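Local coordinates for protein antistasin (Haementeria officinalis, PDB 1SKZ) that is a leech protein, tightly cross-linked by disulfides, that potently inhibits the blood coagulation serine protease factor Xa, at residues M71-S74 with K79-C82; F41-Y46 with S74-K79. All coordinates share one frame; numbering follows the deposited sequence.

Contact 1: M71-S74 with K79-C82; sequences MMCS and KCDC
M72 and C82 face each other as an antiparallel hydrogen-bonded pair, and their side chains lie on the same face of the hairpin. M72 N donates to C82 O at 2.7 Å, and C82 N returns a bond to M72 O at 3.0 Å. M72 CG occupies the position between the backbone N and the carbonyl carbon (chi1 62°), which brings it alongside CB of C82 at 4.0 Å. SG of C82 swings the other way along the strand, over S74, and rests 3.7 Å from S74 CB before continuing into the disulfide with C103. D81 and C82 together oppose M72, making a classic beta bulge, and the inverse gamma turn centred on C80 bends the chain ahead of it. At the first residue of that turn, K79 O takes a nearly straight bond from S74 N at 2.7 Å, and C73 CA makes a CA-H...O contact with the same oxygen. At the other end C82 O receives a CA-H...O contact from M71 CA at 3.2 Å, and the bent side chain of M71 brings SD to 3.7 Å from the same C82 O. The sulfurs of C73 and C80 lie 4.5 Å apart yet belong to separate disulfides: C73 is bonded to C62 and C80 to C67. OG of S74 reaches L101 O. The pairing thus joins strand 71-72 to the start of strand 82-83, with the loops carrying I64 and I84 packed against M72.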
ATOM      1  N   MET A  71     -14.129 -24.029  -0.348  1.00 20.99           N
ATOM      2  CA  MET A  71     -13.228 -22.890  -0.578  1.00 20.89           C
ATOM      3  C   MET A  71     -13.413 -22.377  -1.995  1.00 20.85           C
ATOM      4  O   MET A  71     -13.625 -23.158  -2.936  1.00 22.03           O
ATOM      5  CB  MET A  71     -11.741 -23.296  -0.396  1.00 19.41           C
ATOM      6  CG  MET A  71     -11.368 -23.803   1.007  1.00 20.96           C
ATOM      7  SD  MET A  71     -11.731 -22.564   2.297  1.00 24.39           S
ATOM      8  CE  MET A  71     -12.205 -23.500   3.620  1.00 21.03           C
ATOM      9  N   MET A  72     -13.173 -21.084  -2.164  1.00 19.04           N
ATOM     10  CA  MET A  72     -13.145 -20.472  -3.480  1.00 19.78           C
ATOM     11  C   MET A  72     -11.996 -19.478  -3.574  1.00 19.95           C
ATOM     12  O   MET A  72     -11.452 -19.022  -2.548  1.00 16.55           O
ATOM     13  CB  MET A  72     -14.465 -19.748  -3.763  1.00 20.33           C
ATOM     14  CG  MET A  72     -14.752 -18.617  -2.801  1.00 21.43           C
ATOM     15  SD  MET A  72     -16.384 -17.979  -3.019  1.00 24.89           S
ATOM     16  CE  MET A  72     -16.146 -17.010  -4.433  1.00 24.84           C
ATOM     17  N   CYS A  73     -11.741 -19.052  -4.807  1.00 18.55           N
ATOM     18  CA  CYS A  73     -10.653 -18.146  -5.117  1.00 18.70           C
ATOM     19  C   CYS A  73     -10.811 -16.816  -4.396  1.00 19.86           C
ATOM     20  O   CYS A  73     -11.915 -16.259  -4.309  1.00 19.56           O
ATOM     21  CB  CYS A  73     -10.618 -17.886  -6.621  1.00 18.94           C
ATOM     22  SG  CYS A  73     -10.201 -19.368  -7.576  1.00 20.08           S
ATOM     23  N   SER A  74      -9.684 -16.251  -4.002  1.00 17.77           N
ATOM     24  CA  SER A  74      -9.636 -14.834  -3.646  1.00 17.90           C
ATOM     25  C   SER A  74      -9.147 -14.103  -4.867  1.00 17.16           C
ATOM     26  O   SER A  74      -8.081 -14.437  -5.391  1.00 20.57           O
ATOM     27  CB  SER A  74      -8.653 -14.596  -2.487  1.00 16.97           C
ATOM     28  OG  SER A  74      -8.468 -13.203  -2.313  1.00 17.64           O
ATOM     29  N   LYS A  79      -5.642 -17.366  -4.991  1.00 20.34           N
ATOM     30  CA  LYS A  79      -5.526 -18.687  -4.370  1.00 19.81           C
ATOM     31  C   LYS A  79      -6.866 -18.990  -3.738  1.00 16.56           C
ATOM     32  O   LYS A  79      -7.704 -18.096  -3.605  1.00 15.41           O
ATOM     33  CB  LYS A  79      -4.427 -18.709  -3.290  1.00 21.60           C
ATOM     34  CG  LYS A  79      -3.066 -18.437  -3.841  1.00 25.35           C
ATOM     35  CD  LYS A  79      -2.005 -18.428  -2.746  1.00 30.60           C
ATOM     36  CE  LYS A  79      -0.614 -18.694  -3.367  1.00 33.70           C
ATOM     37  NZ  LYS A  79       0.537 -18.517  -2.395  1.00 37.85           N
ATOM     38  N   CYS A  80      -7.059 -20.245  -3.347  1.00 15.11           N
ATOM     39  CA  CYS A  80      -8.341 -20.714  -2.865  1.00 15.01           C
ATOM     40  C   CYS A  80      -8.475 -20.405  -1.398  1.00 13.47           C
ATOM     41  O   CYS A  80      -8.608 -21.298  -0.562  1.00 15.31           O
ATOM     42  CB  CYS A  80      -8.496 -22.227  -3.164  1.00 17.57           C
ATOM     43  SG  CYS A  80      -8.582 -22.599  -4.955  1.00 19.70           S
ATOM     44  N   ASP A  81      -8.472 -19.114  -1.084  1.00 15.46           N
ATOM     45  CA  ASP A  81      -8.324 -18.640   0.293  1.00 14.87           C
ATOM     46  C   ASP A  81      -9.642 -18.441   1.035  1.00 14.49           C
ATOM     47  O   ASP A  81      -9.661 -18.388   2.259  1.00 16.44           O
ATOM     48  CB  ASP A  81      -7.527 -17.325   0.299  1.00 15.74           C
ATOM     49  CG  ASP A  81      -6.016 -17.543   0.169  1.00 17.42           C
ATOM     50  OD1 ASP A  81      -5.482 -18.576   0.630  1.00 19.53           O
ATOM     51  OD2 ASP A  81      -5.347 -16.672  -0.420  1.00 18.40           O
ATOM     52  N   CYS A  82     -10.725 -18.208   0.300  1.00 14.91           N
ATOM     53  CA  CYS A  82     -11.987 -17.811   0.906  1.00 15.36           C
ATOM     54  C   CYS A  82     -12.963 -18.953   1.103  1.00 18.38           C
ATOM     55  O   CYS A  82     -13.104 -19.822   0.246  1.00 18.82           O
ATOM     56  CB  CYS A  82     -12.665 -16.724   0.082  1.00 13.93           C
ATOM     57  SG  CYS A  82     -11.602 -15.307  -0.309  1.00 15.00           S
TER

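Contact 2: F41-Y46 with S74-K79; sequences FQRSRY and SRLTNK
The loop that connects the strands of the 71-83 hairpin pushes L76 against R43, S44 and R45, where strand 41-43 of the first antistasin-like repeat gives way to a loop. The two methyls of L76 divide the work. CD1 meets the backbone oxygen S44 O at 3.7 Å and comes alongside CB of R43 at 4.1 Å, whereas CD2 sits over the backbone of R45, 3.8 Å from its CA. With CG anti to the backbone N (chi1 -168°), the branched end is carried outward from the turn, so that the methyls approach although CB does not aim at the facing chain. No hydrogen bond crosses between 41-46 and 74-79; the contact rests on van der Waals packing of one leucine. Cut back to alanine, this position would lose both methyls and is likely to leave a gap beside R43 CB, S44 O and R45 CA.

The turn bearing this leucine is braced from within. S74 OG accepts weak bonds from L76 N and T77 N, and T77 OG1 accepts from K79 N at 3.2 Å, an ST turn; D81 OD2 holds the same hydroxyl. On the facing side, the guanidinium of R43 is engaged away from L76, its NH1 bonding to the carbonyl oxygens of G47 and C19. R45 packs on V35 of the second subunit, at the position of the reactive bond, and K52 NZ of the same subunit bonds to R43 O.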
ATOM      1  N   PHE A  41       2.415  -3.671  -8.312  1.00 11.84           N
ATOM      2  CA  PHE A  41       2.126  -2.918  -7.098  1.00 13.31           C
ATOM      3  C   PHE A  41       1.385  -3.750  -6.081  1.00 12.95           C
ATOM      4  O   PHE A  41       0.594  -4.605  -6.428  1.00 12.96           O
ATOM      5  CB  PHE A  41       1.262  -1.695  -7.439  1.00 12.68           C
ATOM      6  CG  PHE A  41       1.978  -0.651  -8.254  1.00 14.39           C
ATOM      7  CD1 PHE A  41       3.100   0.017  -7.739  1.00 12.93           C
ATOM      8  CD2 PHE A  41       1.542  -0.330  -9.541  1.00 15.95           C
ATOM      9  CE1 PHE A  41       3.778   0.968  -8.470  1.00 11.03           C
ATOM     10  CE2 PHE A  41       2.235   0.645 -10.294  1.00 15.99           C
ATOM     11  CZ  PHE A  41       3.372   1.296  -9.732  1.00 13.57           C
ATOM     12  N   GLN A  42       1.691  -3.525  -4.813  1.00 13.09           N
ATOM     13  CA  GLN A  42       0.927  -4.070  -3.703  1.00 13.59           C
ATOM     14  C   GLN A  42      -0.473  -3.516  -3.699  1.00 12.22           C
ATOM     15  O   GLN A  42      -0.738  -2.473  -4.287  1.00 12.94           O
ATOM     16  CB  GLN A  42       1.623  -3.758  -2.370  1.00 14.79           C
ATOM     17  CG  GLN A  42       2.981  -4.415  -2.346  1.00 19.00           C
ATOM     18  CD  GLN A  42       3.570  -4.536  -0.964  1.00 24.63           C
ATOM     19  OE1 GLN A  42       2.849  -4.696   0.034  1.00 26.84           O
ATOM     20  NE2 GLN A  42       4.902  -4.434  -0.888  1.00 23.98           N
ATOM     21  N   ARG A  43      -1.390  -4.252  -3.105  1.00 11.62           N
ATOM     22  CA  ARG A  43      -2.742  -3.747  -2.978  1.00 14.48           C
ATOM     23  C   ARG A  43      -3.121  -3.712  -1.512  1.00 14.34           C
ATOM     24  O   ARG A  43      -2.650  -4.533  -0.719  1.00 15.27           O
ATOM     25  CB  ARG A  43      -3.731  -4.629  -3.773  1.00 16.49           C
ATOM     26  CG  ARG A  43      -3.529  -4.531  -5.297  1.00 20.69           C
ATOM     27  CD  ARG A  43      -4.705  -5.091  -6.046  1.00 23.79           C
ATOM     28  NE  ARG A  43      -4.521  -5.091  -7.497  1.00 24.13           N
ATOM     29  CZ  ARG A  43      -5.208  -4.323  -8.331  1.00 24.42           C
ATOM     30  NH1 ARG A  43      -6.169  -3.519  -7.881  1.00 23.83           N
ATOM     31  NH2 ARG A  43      -4.916  -4.361  -9.614  1.00 25.86           N
ATOM     32  N   SER A  44      -4.006  -2.787  -1.151  1.00 13.41           N
ATOM     33  CA  SER A  44      -4.741  -2.912   0.103  1.00 12.34           C
ATOM     34  C   SER A  44      -5.604  -4.174   0.094  1.00 12.66           C
ATOM     35  O   SER A  44      -5.893  -4.759  -0.968  1.00 10.20           O
ATOM     36  CB  SER A  44      -5.624  -1.676   0.336  1.00 13.43           C
ATOM     37  OG  SER A  44      -6.586  -1.556  -0.690  1.00 13.37           O
ATOM     38  N   ARG A  45      -5.941  -4.647   1.288  1.00 12.72           N
ATOM     39  CA  ARG A  45      -6.746  -5.871   1.415  1.00 13.56           C
ATOM     40  C   ARG A  45      -8.156  -5.658   0.830  1.00 14.06           C
ATOM     41  O   ARG A  45      -8.888  -6.638   0.624  1.00 13.84           O
ATOM     42  CB  ARG A  45      -6.869  -6.301   2.872  1.00 10.94           C
ATOM     43  CG  ARG A  45      -7.514  -5.269   3.793  1.00  9.53           C
ATOM     44  CD  ARG A  45      -7.997  -5.965   5.029  1.00 10.70           C
ATOM     45  NE  ARG A  45      -6.929  -6.215   5.996  1.00 10.86           N
ATOM     46  CZ  ARG A  45      -7.000  -7.105   6.977  1.00 10.09           C
ATOM     47  NH1 ARG A  45      -8.172  -7.286   7.568  1.00 12.36           N
ATOM     48  NH2 ARG A  45      -5.914  -7.356   7.712  1.00  9.78           N
ATOM     49  N   TYR A  46      -8.557  -4.389   0.648  1.00 13.90           N
ATOM     50  CA  TYR A  46      -9.835  -4.101  -0.014  1.00 15.77           C
ATOM     51  C   TYR A  46      -9.721  -3.918  -1.514  1.00 15.57           C
ATOM     52  O   TYR A  46     -10.709  -3.611  -2.149  1.00 19.97           O
ATOM     53  CB  TYR A  46     -10.525  -2.895   0.623  1.00 15.37           C
ATOM     54  CG  TYR A  46     -11.151  -3.240   1.985  1.00 15.80           C
ATOM     55  CD1 TYR A  46     -12.317  -4.025   2.059  1.00 13.24           C
ATOM     56  CD2 TYR A  46     -10.521  -2.869   3.189  1.00 13.53           C
ATOM     57  CE1 TYR A  46     -12.828  -4.446   3.278  1.00 13.30           C
ATOM     58  CE2 TYR A  46     -11.035  -3.287   4.428  1.00 15.47           C
ATOM     59  CZ  TYR A  46     -12.193  -4.087   4.460  1.00 13.59           C
ATOM     60  OH  TYR A  46     -12.697  -4.550   5.665  1.00 13.15           O
ATOM     61  N   SER A  74      -9.684 -16.251  -4.002  1.00 17.77           N
ATOM     62  CA  SER A  74      -9.636 -14.834  -3.646  1.00 17.90           C
ATOM     63  C   SER A  74      -9.147 -14.103  -4.867  1.00 17.16           C
ATOM     64  O   SER A  74      -8.081 -14.437  -5.391  1.00 20.57           O
ATOM     65  CB  SER A  74      -8.653 -14.596  -2.487  1.00 16.97           C
ATOM     66  OG  SER A  74      -8.468 -13.203  -2.313  1.00 17.64           O
ATOM     67  N   ARG A  75      -9.873 -13.066  -5.265  1.00 18.71           N
ATOM     68  CA  ARG A  75      -9.449 -12.186  -6.337  1.00 20.83           C
ATOM     69  C   ARG A  75      -8.241 -11.360  -5.922  1.00 21.87           C
ATOM     70  O   ARG A  75      -7.636 -10.688  -6.770  1.00 22.52           O
ATOM     71  CB  ARG A  75     -10.575 -11.219  -6.732  1.00 25.82           C
ATOM     72  CG  ARG A  75     -11.739 -11.814  -7.579  1.00 32.71           C
ATOM     73  CD  ARG A  75     -13.014 -10.998  -7.318  1.00 39.42           C
ATOM     74  NE  ARG A  75     -14.268 -11.718  -7.587  1.00 45.96           N
ATOM     75  CZ  ARG A  75     -14.751 -12.743  -6.870  1.00 48.02           C
ATOM     76  NH1 ARG A  75     -14.094 -13.221  -5.804  1.00 50.03           N
ATOM     77  NH2 ARG A  75     -15.865 -13.349  -7.277  1.00 48.56           N
ATOM     78  N   LEU A  76      -7.998 -11.249  -4.613  1.00 19.18           N
ATOM     79  CA  LEU A  76      -6.811 -10.569  -4.142  1.00 15.77           C
ATOM     80  C   LEU A  76      -5.563 -11.416  -4.373  1.00 15.87           C
ATOM     81  O   LEU A  76      -4.515 -10.916  -4.801  1.00 16.15           O
ATOM     82  CB  LEU A  76      -6.945 -10.222  -2.655  1.00 14.31           C
ATOM     83  CG  LEU A  76      -5.867  -9.254  -2.114  1.00 11.80           C
ATOM     84  CD1 LEU A  76      -5.927  -7.913  -2.860  1.00 10.20           C
ATOM     85  CD2 LEU A  76      -6.078  -9.055  -0.593  1.00 13.06           C
ATOM     86  N   THR A  77      -5.634 -12.688  -4.008  1.00 16.76           N
ATOM     87  CA  THR A  77      -4.446 -13.538  -4.021  1.00 15.45           C
ATOM     88  C   THR A  77      -4.407 -14.541  -5.194  1.00 16.10           C
ATOM     89  O   THR A  77      -3.435 -15.273  -5.324  1.00 16.91           O
ATOM     90  CB  THR A  77      -4.338 -14.350  -2.729  1.00 16.06           C
ATOM     91  OG1 THR A  77      -5.448 -15.257  -2.651  1.00 15.88           O
ATOM     92  CG2 THR A  77      -4.337 -13.413  -1.474  1.00 15.12           C
ATOM     93  N   ASN A  78      -5.555 -14.722  -5.856  1.00 17.85           N
ATOM     94  CA  ASN A  78      -5.769 -15.802  -6.841  1.00 19.51           C
ATOM     95  C   ASN A  78      -5.410 -17.177  -6.287  1.00 20.94           C
ATOM     96  O   ASN A  78      -4.960 -18.062  -7.024  1.00 20.68           O
ATOM     97  CB  ASN A  78      -4.973 -15.542  -8.131  1.00 19.02           C
ATOM     98  CG  ASN A  78      -5.694 -14.612  -9.074  1.00 20.57           C
ATOM     99  OD1 ASN A  78      -6.866 -14.299  -8.893  1.00 22.47           O
ATOM    100  ND2 ASN A  78      -4.998 -14.155 -10.093  1.00 24.72           N
ATOM    101  N   LYS A  79      -5.642 -17.366  -4.991  1.00 20.34           N
ATOM    102  CA  LYS A  79      -5.526 -18.687  -4.370  1.00 19.81           C
ATOM    103  C   LYS A  79      -6.866 -18.990  -3.738  1.00 16.56           C
ATOM    104  O   LYS A  79      -7.704 -18.096  -3.605  1.00 15.41           O
ATOM    105  CB  LYS A  79      -4.427 -18.709  -3.290  1.00 21.60           C
ATOM    106  CG  LYS A  79      -3.066 -18.437  -3.841  1.00 25.35           C
ATOM    107  CD  LYS A  79      -2.005 -18.428  -2.746  1.00 30.60           C
ATOM    108  CE  LYS A  79      -0.614 -18.694  -3.367  1.00 33.70           C
ATOM    109  NZ  LYS A  79       0.537 -18.517  -2.395  1.00 37.85           N
TER

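How the contacts relate
Contacts 1 and 2 have centres 11 Å apart and meet on one hairpin, sharing S74 and K79: contact 1 closes the base of the loop by pairing its two arms, and contact 2 uses the side chain projecting from its turn. The centre of contact 1 lies about 11 Å, and that of contact 2 about 4 Å, from the centre of the chain. The closed loop presents its turn to a segment whose nearest end lies 28 residues earlier, consistent with local pairing shaping the turn. Both approach a predicted heparin-binding segment: the side chain of C82 is about 6 Å from that of D99, and that of R45 about 4 Å from that of K100.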